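Local coordinates for protein lipolytic enzyme, G-D-S-L family (Bacteroides thetaiotaomicron, PDB 7BR2) that metabolises the drug diltiazem in the gut as a serine esterase of the SGNH (GDSL) hydrolase family, at residues Phe226-Asn239 / Glu299-Lys311. Sequence-based numbering, arbitrary orientation.
Sequences FAGKDVANMEINAN and EMNTELLKVTGLK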
ATOM      1  N   PHE A 226       1.595  -8.035 -11.363  1.00 37.83           N
ATOM      2  CA  PHE A 226       1.941  -9.083 -10.410  1.00 40.71           C
ATOM      3  C   PHE A 226       0.786 -10.029 -10.098  1.00 39.67           C
ATOM      4  O   PHE A 226       0.997 -11.018  -9.383  1.00 37.54           O
ATOM      5  CB  PHE A 226       2.434  -8.457  -9.097  1.00 38.80           C
ATOM      6  CG  PHE A 226       3.645  -7.579  -9.263  1.00 39.10           C
ATOM      7  CD1 PHE A 226       4.737  -8.009 -10.007  1.00 42.37           C
ATOM      8  CD2 PHE A 226       3.677  -6.313  -8.698  1.00 31.08           C
ATOM      9  CE1 PHE A 226       5.848  -7.198 -10.172  1.00 38.57           C
ATOM     10  CE2 PHE A 226       4.781  -5.492  -8.859  1.00 37.28           C
ATOM     11  CZ  PHE A 226       5.867  -5.930  -9.598  1.00 33.73           C
ATOM     12  N   ALA A 227      -0.425  -9.737 -10.571  1.00 41.41           N
ATOM     13  CA  ALA A 227      -1.563 -10.606 -10.291  1.00 48.26           C
ATOM     14  C   ALA A 227      -1.427 -11.913 -11.059  1.00 47.59           C
ATOM     15  O   ALA A 227      -1.238 -11.913 -12.280  1.00 47.88           O
ATOM     16  CB  ALA A 227      -2.871  -9.907 -10.652  1.00 48.72           C
ATOM     17  N   GLY A 228      -1.522 -13.025 -10.346  1.00 49.63           N
ATOM     18  CA  GLY A 228      -1.373 -14.331 -10.944  1.00 47.89           C
ATOM     19  C   GLY A 228       0.006 -14.935 -10.811  1.00 55.15           C
ATOM     20  O   GLY A 228       0.206 -16.088 -11.224  1.00 49.29           O
ATOM     21  N   LYS A 229       0.968 -14.186 -10.290  1.00 48.70           N
ATOM     22  CA  LYS A 229       2.311 -14.701 -10.102  1.00 46.50           C
ATOM     23  C   LYS A 229       2.507 -15.233  -8.690  1.00 48.04           C
ATOM     24  O   LYS A 229       2.153 -14.582  -7.701  1.00 48.64           O
ATOM     25  CB  LYS A 229       3.335 -13.621 -10.452  1.00 44.21           C
ATOM     26  CG  LYS A 229       3.287 -13.275 -11.936  1.00 46.84           C
ATOM     27  CD  LYS A 229       4.362 -12.284 -12.328  1.00 54.45           C
ATOM     28  CE  LYS A 229       4.220 -11.863 -13.791  1.00 54.40           C
ATOM     29  NZ  LYS A 229       5.107 -10.698 -14.136  1.00 54.68           N
ATOM     30  N   ASP A 230       3.077 -16.424  -8.608  1.00 45.27           N
ATOM     31  CA  ASP A 230       3.135 -17.191  -7.376  1.00 47.09           C
ATOM     32  C   ASP A 230       4.380 -16.822  -6.591  1.00 42.37           C
ATOM     33  O   ASP A 230       5.430 -16.517  -7.163  1.00 43.57           O
ATOM     34  CB  ASP A 230       3.191 -18.688  -7.695  1.00 47.61           C
ATOM     35  CG  ASP A 230       1.831 -19.283  -7.971  1.00 51.43           C
ATOM     36  OD1 ASP A 230       0.818 -18.657  -7.631  1.00 50.56           O
ATOM     37  OD2 ASP A 230       1.783 -20.382  -8.564  1.00 50.71           O
ATOM     38  N   VAL A 231       4.268 -16.905  -5.269  1.00 37.99           N
ATOM     39  CA  VAL A 231       5.451 -16.800  -4.422  1.00 37.69           C
ATOM     40  C   VAL A 231       6.445 -17.890  -4.792  1.00 41.85           C
ATOM     41  O   VAL A 231       7.609 -17.623  -5.113  1.00 39.39           O
ATOM     42  CB  VAL A 231       5.057 -16.892  -2.938  1.00 35.22           C
ATOM     43  CG1 VAL A 231       6.288 -16.805  -2.060  1.00 32.18           C
ATOM     44  CG2 VAL A 231       4.017 -15.830  -2.578  1.00 33.29           C
ATOM     45  N   ALA A 232       5.976 -19.132  -4.795  1.00 41.98           N
ATOM     46  CA  ALA A 232       6.727 -20.280  -5.277  1.00 40.87           C
ATOM     47  C   ALA A 232       5.720 -21.387  -5.554  1.00 41.41           C
ATOM     48  O   ALA A 232       4.611 -21.394  -5.016  1.00 41.64           O
ATOM     49  CB  ALA A 232       7.792 -20.736  -4.274  1.00 34.08           C
ATOM     50  N   ASN A 233       6.107 -22.309  -6.423  1.00 40.67           N
ATOM     51  CA  ASN A 233       5.225 -23.401  -6.836  1.00 46.26           C
ATOM     52  C   ASN A 233       6.087 -24.653  -6.928  1.00 46.18           C
ATOM     53  O   ASN A 233       6.872 -24.808  -7.869  1.00 42.61           O
ATOM     54  CB  ASN A 233       4.544 -23.073  -8.164  1.00 50.48           C
ATOM     55  CG  ASN A 233       3.280 -23.899  -8.406  1.00 49.45           C
ATOM     56  OD1 ASN A 233       3.056 -24.914  -7.760  1.00 55.92           O
ATOM     57  ND2 ASN A 233       2.466 -23.470  -9.365  1.00 58.49           N
ATOM     58  N   MET A 234       5.977 -25.527  -5.935  1.00 40.32           N
ATOM     59  CA  MET A 234       6.773 -26.743  -5.921  1.00 46.45           C
ATOM     60  C   MET A 234       5.852 -27.959  -5.934  1.00 48.22           C
ATOM     61  O   MET A 234       4.813 -27.987  -5.258  1.00 41.11           O
ATOM     62  CB  MET A 234       7.705 -26.803  -4.709  1.00 42.17           C
ATOM     63  CG  MET A 234       6.975 -26.993  -3.407  1.00 46.77           C
ATOM     64  SD  MET A 234       7.900 -26.375  -2.007  1.00 45.97           S
ATOM     65  CE  MET A 234       6.907 -24.941  -1.610  1.00 32.97           C
ATOM     66  N   GLU A 235       6.248 -28.956  -6.717  1.00 47.78           N
ATOM     67  CA  GLU A 235       5.546 -30.225  -6.817  1.00 49.94           C
ATOM     68  C   GLU A 235       6.572 -31.334  -6.701  1.00 48.86           C
ATOM     69  O   GLU A 235       7.484 -31.420  -7.535  1.00 50.17           O
ATOM     70  CB  GLU A 235       4.784 -30.363  -8.134  1.00 50.58           C
ATOM     71  CG  GLU A 235       3.843 -31.561  -8.165  1.00 51.03           C
ATOM     72  CD  GLU A 235       3.155 -31.747  -9.510  1.00 56.21           C
ATOM     73  OE1 GLU A 235       2.864 -30.744 -10.202  1.00 54.92           O
ATOM     74  OE2 GLU A 235       2.909 -32.915  -9.876  1.00 58.54           O
ATOM     75  N   ILE A 236       6.416 -32.164  -5.668  1.00 42.87           N
ATOM     76  CA  ILE A 236       7.270 -33.313  -5.396  1.00 52.60           C
ATOM     77  C   ILE A 236       6.453 -34.590  -5.555  1.00 55.65           C
ATOM     78  O   ILE A 236       5.406 -34.754  -4.913  1.00 49.83           O
ATOM     79  CB  ILE A 236       7.887 -33.239  -3.987  1.00 44.74           C
ATOM     80  CG1 ILE A 236       8.907 -32.098  -3.888  1.00 46.41           C
ATOM     81  CG2 ILE A 236       8.466 -34.588  -3.585  1.00 49.09           C
ATOM     82  CD1 ILE A 236       8.331 -30.760  -3.497  1.00 47.11           C
ATOM     83  N   ASN A 237       6.944 -35.506  -6.384  1.00 53.61           N
ATOM     84  CA  ASN A 237       6.374 -36.844  -6.452  1.00 58.30           C
ATOM     85  C   ASN A 237       7.095 -37.747  -5.460  1.00 54.68           C
ATOM     86  O   ASN A 237       8.305 -37.971  -5.577  1.00 55.92           O
ATOM     87  CB  ASN A 237       6.429 -37.390  -7.882  1.00 61.04           C
ATOM     88  CG  ASN A 237       5.889 -38.811  -7.986  1.00 60.32           C
ATOM     89  OD1 ASN A 237       6.469 -39.743  -7.429  1.00 57.18           O
ATOM     90  ND2 ASN A 237       4.726 -38.964  -8.613  1.00 60.35           N
ATOM     91  N   ALA A 238       6.340 -38.281  -4.499  1.00 54.33           N
ATOM     92  CA  ALA A 238       6.956 -39.037  -3.416  1.00 58.18           C
ATOM     93  C   ALA A 238       7.553 -40.354  -3.895  1.00 63.35           C
ATOM     94  O   ALA A 238       8.603 -40.768  -3.396  1.00 61.64           O
ATOM     95  CB  ALA A 238       5.936 -39.283  -2.304  1.00 55.87           C
ATOM     96  N   ASN A 239       6.944 -40.998  -4.889  1.00 62.41           N
ATOM     97  CA  ASN A 239       7.460 -42.290  -5.323  1.00 66.72           C
ATOM     98  C   ASN A 239       8.685 -42.175  -6.224  1.00 66.37           C
ATOM     99  O   ASN A 239       9.460 -43.132  -6.318  1.00 68.38           O
ATOM    100  CB  ASN A 239       6.370 -43.074  -6.053  1.00 61.61           C
ATOM    101  CG  ASN A 239       5.090 -43.202  -5.237  1.00 66.79           C
ATOM    102  OD1 ASN A 239       3.993 -43.005  -5.759  1.00 62.15           O
ATOM    103  ND2 ASN A 239       5.227 -43.541  -3.950  1.00 67.05           N
ATOM    104  N   GLU A 299      -4.213 -14.623  -6.046  1.00 40.46           N
ATOM    105  CA  GLU A 299      -3.514 -13.938  -7.128  1.00 45.31           C
ATOM    106  C   GLU A 299      -2.104 -13.494  -6.755  1.00 39.66           C
ATOM    107  O   GLU A 299      -1.237 -13.418  -7.638  1.00 37.77           O
ATOM    108  CB  GLU A 299      -4.319 -12.725  -7.608  1.00 41.33           C
ATOM    109  CG  GLU A 299      -5.611 -13.121  -8.294  1.00 49.23           C
ATOM    110  CD  GLU A 299      -6.405 -11.955  -8.843  1.00 49.70           C
ATOM    111  OE1 GLU A 299      -5.836 -10.854  -8.993  1.00 51.14           O
ATOM    112  OE2 GLU A 299      -7.611 -12.135  -9.112  1.00 55.27           O
ATOM    113  N   MET A 300      -1.844 -13.224  -5.473  1.00 36.71           N
ATOM    114  CA  MET A 300      -0.579 -12.610  -5.079  1.00 40.68           C
ATOM    115  C   MET A 300       0.080 -13.210  -3.851  1.00 35.14           C
ATOM    116  O   MET A 300       1.192 -12.792  -3.524  1.00 36.86           O
ATOM    117  CB  MET A 300      -0.751 -11.108  -4.837  1.00 33.34           C
ATOM    118  CG  MET A 300      -1.012 -10.322  -6.084  1.00 40.12           C
ATOM    119  SD  MET A 300      -1.115  -8.551  -5.761  1.00 42.74           S
ATOM    120  CE  MET A 300      -1.683  -8.003  -7.374  1.00 38.27           C
ATOM    121  N   ASN A 301      -0.550 -14.133  -3.143  1.00 37.70           N
ATOM    122  CA  ASN A 301       0.071 -14.716  -1.966  1.00 35.60           C
ATOM    123  C   ASN A 301      -0.089 -16.225  -1.968  1.00 32.97           C
ATOM    124  O   ASN A 301      -0.568 -16.821  -1.006  1.00 33.84           O
ATOM    125  CB  ASN A 301      -0.478 -14.112  -0.680  1.00 35.42           C
ATOM    126  CG  ASN A 301       0.547 -14.123   0.430  1.00 30.97           C
ATOM    127  OD1 ASN A 301       1.728 -14.371   0.187  1.00 30.95           O
ATOM    128  ND2 ASN A 301       0.101 -13.896   1.656  1.00 33.71           N
ATOM    129  N   THR A 302       0.340 -16.870  -3.058  1.00 41.01           N
ATOM    130  CA  THR A 302       0.297 -18.326  -3.189  1.00 39.67           C
ATOM    131  C   THR A 302       1.717 -18.899  -3.186  1.00 37.91           C
ATOM    132  O   THR A 302       2.466 -18.740  -4.160  1.00 39.84           O
ATOM    133  CB  THR A 302      -0.455 -18.727  -4.455  1.00 36.47           C
ATOM    134  OG1 THR A 302      -1.833 -18.363  -4.314  1.00 42.55           O
ATOM    135  CG2 THR A 302      -0.363 -20.225  -4.678  1.00 40.90           C
ATOM    136  N   GLU A 303       2.066 -19.579  -2.098  1.00 38.12           N
ATOM    137  CA  GLU A 303       3.311 -20.330  -1.955  1.00 34.67           C
ATOM    138  C   GLU A 303       2.911 -21.804  -1.913  1.00 34.80           C
ATOM    139  O   GLU A 303       2.735 -22.401  -0.843  1.00 32.39           O
ATOM    140  CB  GLU A 303       4.077 -19.891  -0.682  1.00 29.07           C
ATOM    141  CG  GLU A 303       5.444 -20.531  -0.521  1.00 29.19           C
ATOM    142  CD  GLU A 303       6.113 -20.214   0.817  1.00 36.58           C
ATOM    143  OE1 GLU A 303       5.468 -19.614   1.711  1.00 31.47           O
ATOM    144  OE2 GLU A 303       7.304 -20.566   0.969  1.00 32.91           O
ATOM    145  N   LEU A 304       2.764 -22.399  -3.094  1.00 41.59           N
ATOM    146  CA  LEU A 304       2.046 -23.664  -3.221  1.00 41.71           C
ATOM    147  C   LEU A 304       2.970 -24.853  -2.988  1.00 35.76           C
ATOM    148  O   LEU A 304       4.018 -24.974  -3.631  1.00 39.05           O
ATOM    149  CB  LEU A 304       1.383 -23.771  -4.593  1.00 37.00           C
ATOM    150  CG  LEU A 304       0.292 -24.849  -4.642  1.00 41.53           C
ATOM    151  CD1 LEU A 304      -0.944 -24.470  -3.813  1.00 38.16           C
ATOM    152  CD2 LEU A 304      -0.099 -25.161  -6.081  1.00 43.50           C
ATOM    153  N   LEU A 305       2.580 -25.730  -2.068  1.00 35.37           N
ATOM    154  CA  LEU A 305       3.270 -26.997  -1.862  1.00 40.78           C
ATOM    155  C   LEU A 305       2.368 -28.143  -2.317  1.00 43.66           C
ATOM    156  O   LEU A 305       1.293 -28.369  -1.740  1.00 37.68           O
ATOM    157  CB  LEU A 305       3.687 -27.176  -0.404  1.00 33.75           C
ATOM    158  CG  LEU A 305       4.155 -28.591  -0.056  1.00 39.82           C
ATOM    159  CD1 LEU A 305       5.416 -28.968  -0.826  1.00 32.99           C
ATOM    160  CD2 LEU A 305       4.391 -28.716   1.454  1.00 35.69           C
ATOM    161  N   LYS A 306       2.810 -28.861  -3.347  1.00 39.44           N
ATOM    162  CA  LYS A 306       2.090 -30.001  -3.898  1.00 47.68           C
ATOM    163  C   LYS A 306       2.984 -31.225  -3.791  1.00 46.82           C
ATOM    164  O   LYS A 306       4.080 -31.250  -4.362  1.00 43.25           O
ATOM    165  CB  LYS A 306       1.688 -29.757  -5.360  1.00 43.61           C
ATOM    166  CG  LYS A 306       0.618 -30.714  -5.859  1.00 45.07           C
ATOM    167  CD  LYS A 306       0.329 -30.551  -7.332  1.00 47.45           C
ATOM    168  CE  LYS A 306      -0.508 -29.312  -7.591  1.00 47.54           C
ATOM    169  NZ  LYS A 306      -0.339 -28.861  -8.994  1.00 52.34           N
ATOM    170  N   VAL A 307       2.496 -32.253  -3.104  1.00 45.12           N
ATOM    171  CA  VAL A 307       3.215 -33.508  -2.940  1.00 48.29           C
ATOM    172  C   VAL A 307       2.265 -34.587  -3.435  1.00 54.34           C
ATOM    173  O   VAL A 307       1.325 -34.973  -2.733  1.00 54.15           O
ATOM    174  CB  VAL A 307       3.627 -33.768  -1.490  1.00 44.65           C
ATOM    175  CG1 VAL A 307       4.488 -35.022  -1.394  1.00 45.03           C
ATOM    176  CG2 VAL A 307       4.324 -32.549  -0.912  1.00 42.64           C
ATOM    177  N   THR A 308       2.492 -35.074  -4.642  1.00 59.54           N
ATOM    178  CA  THR A 308       1.699 -36.169  -5.191  1.00 62.75           C
ATOM    179  C   THR A 308       2.504 -37.436  -4.970  1.00 59.59           C
ATOM    180  O   THR A 308       3.583 -37.582  -5.543  1.00 64.66           O
ATOM    181  CB  THR A 308       1.419 -35.982  -6.679  1.00 53.69           C
ATOM    182  OG1 THR A 308       2.655 -36.104  -7.385  1.00 57.46           O
ATOM    183  CG2 THR A 308       0.836 -34.603  -6.952  1.00 57.01           C
ATOM    184  N   GLY A 309       1.901 -38.408  -4.313  1.00 62.47           N
ATOM    185  CA  GLY A 309       2.589 -39.595  -3.860  1.00 70.01           C
ATOM    186  C   GLY A 309       1.715 -40.272  -2.840  1.00 68.43           C
ATOM    187  O   GLY A 309       0.500 -40.094  -2.872  1.00 71.26           O
ATOM    188  N   LEU A 310       2.305 -41.075  -1.959  1.00 69.59           N
ATOM    189  CA  LEU A 310       1.516 -41.894  -1.042  1.00 77.16           C
ATOM    190  C   LEU A 310       0.476 -41.113  -0.263  1.00 70.46           C
ATOM    191  O   LEU A 310       0.585 -39.881  -0.134  1.00 73.15           O
ATOM    192  CB  LEU A 310       2.442 -42.615  -0.078  1.00 78.74           C
ATOM    193  CG  LEU A 310       3.292 -43.731  -0.672  1.00 85.12           C
ATOM    194  CD1 LEU A 310       3.811 -44.403   0.551  1.00 80.33           C
ATOM    195  CD2 LEU A 310       2.548 -44.747  -1.590  1.00 77.94           C
ATOM    196  N   LYS A 311      -0.535 -41.809   0.243  1.00 69.73           N
ATOM    197  CA  LYS A 311      -1.712 -41.166   0.793  1.00 63.60           C
ATOM    198  C   LYS A 311      -1.906 -41.611   2.249  1.00 60.57           C
ATOM    199  O   LYS A 311      -1.136 -42.403   2.800  1.00 58.60           O
ATOM    200  CB  LYS A 311      -2.940 -41.490  -0.072  1.00 69.32           C
ATOM    201  CG  LYS A 311      -2.729 -41.283  -1.591  1.00 72.69           C
ATOM    202  CD  LYS A 311      -3.161 -39.891  -2.085  1.00 71.00           C
ATOM    203  CE  LYS A 311      -2.675 -39.614  -3.506  1.00 66.70           C
ATOM    204  NZ  LYS A 311      -3.550 -38.612  -4.193  1.00 61.55           N
TER
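E235 and K306 run side by side on one face of the parallel pair at the centre of a four-strand mixed sheet, both with CG anti to the backbone N. Their methylene portions touch, E235 CG lying 3.7 Å from K306 CD; K306 then bends at chi3, bringing NZ to 3.9 Å from E235 OE1, a long salt bridge. On the same face N233 lies alongside L304, its OD1 3.6 Å from L304 CD2, a van der Waals contact of amide oxygen with methyl.

The buried, largely apolar face carries A232, M234, I236, L305, V307 and E303, whose OE2 is hydrogen-bonded to Y265 and Q345. M234 crosses L305 obliquely: chi1 of 69° places CG between N and the carbonyl carbon, where it meets L305 CD1 at 3.6 Å, and I236 CD1 reaches the same methyl more loosely. Y265 packs on A232 and M234, F263 on I236.

The segments of strands 232-237 and 303-308 run 14° from parallel. L304 and K306 donate to A232 and M234, while M234 and I236 donate back to L304 and K306; the M234 N to L304 O bond, 3.1 Å, is straight at the hydrogen (180°). G228 N bonds to E299 O at 2.8 Å, and E299 OE1 binds Y218, linking this end to helix 210-223.

The long ion pair suggests that backbone bonds and apolar contacts contribute more than the charges.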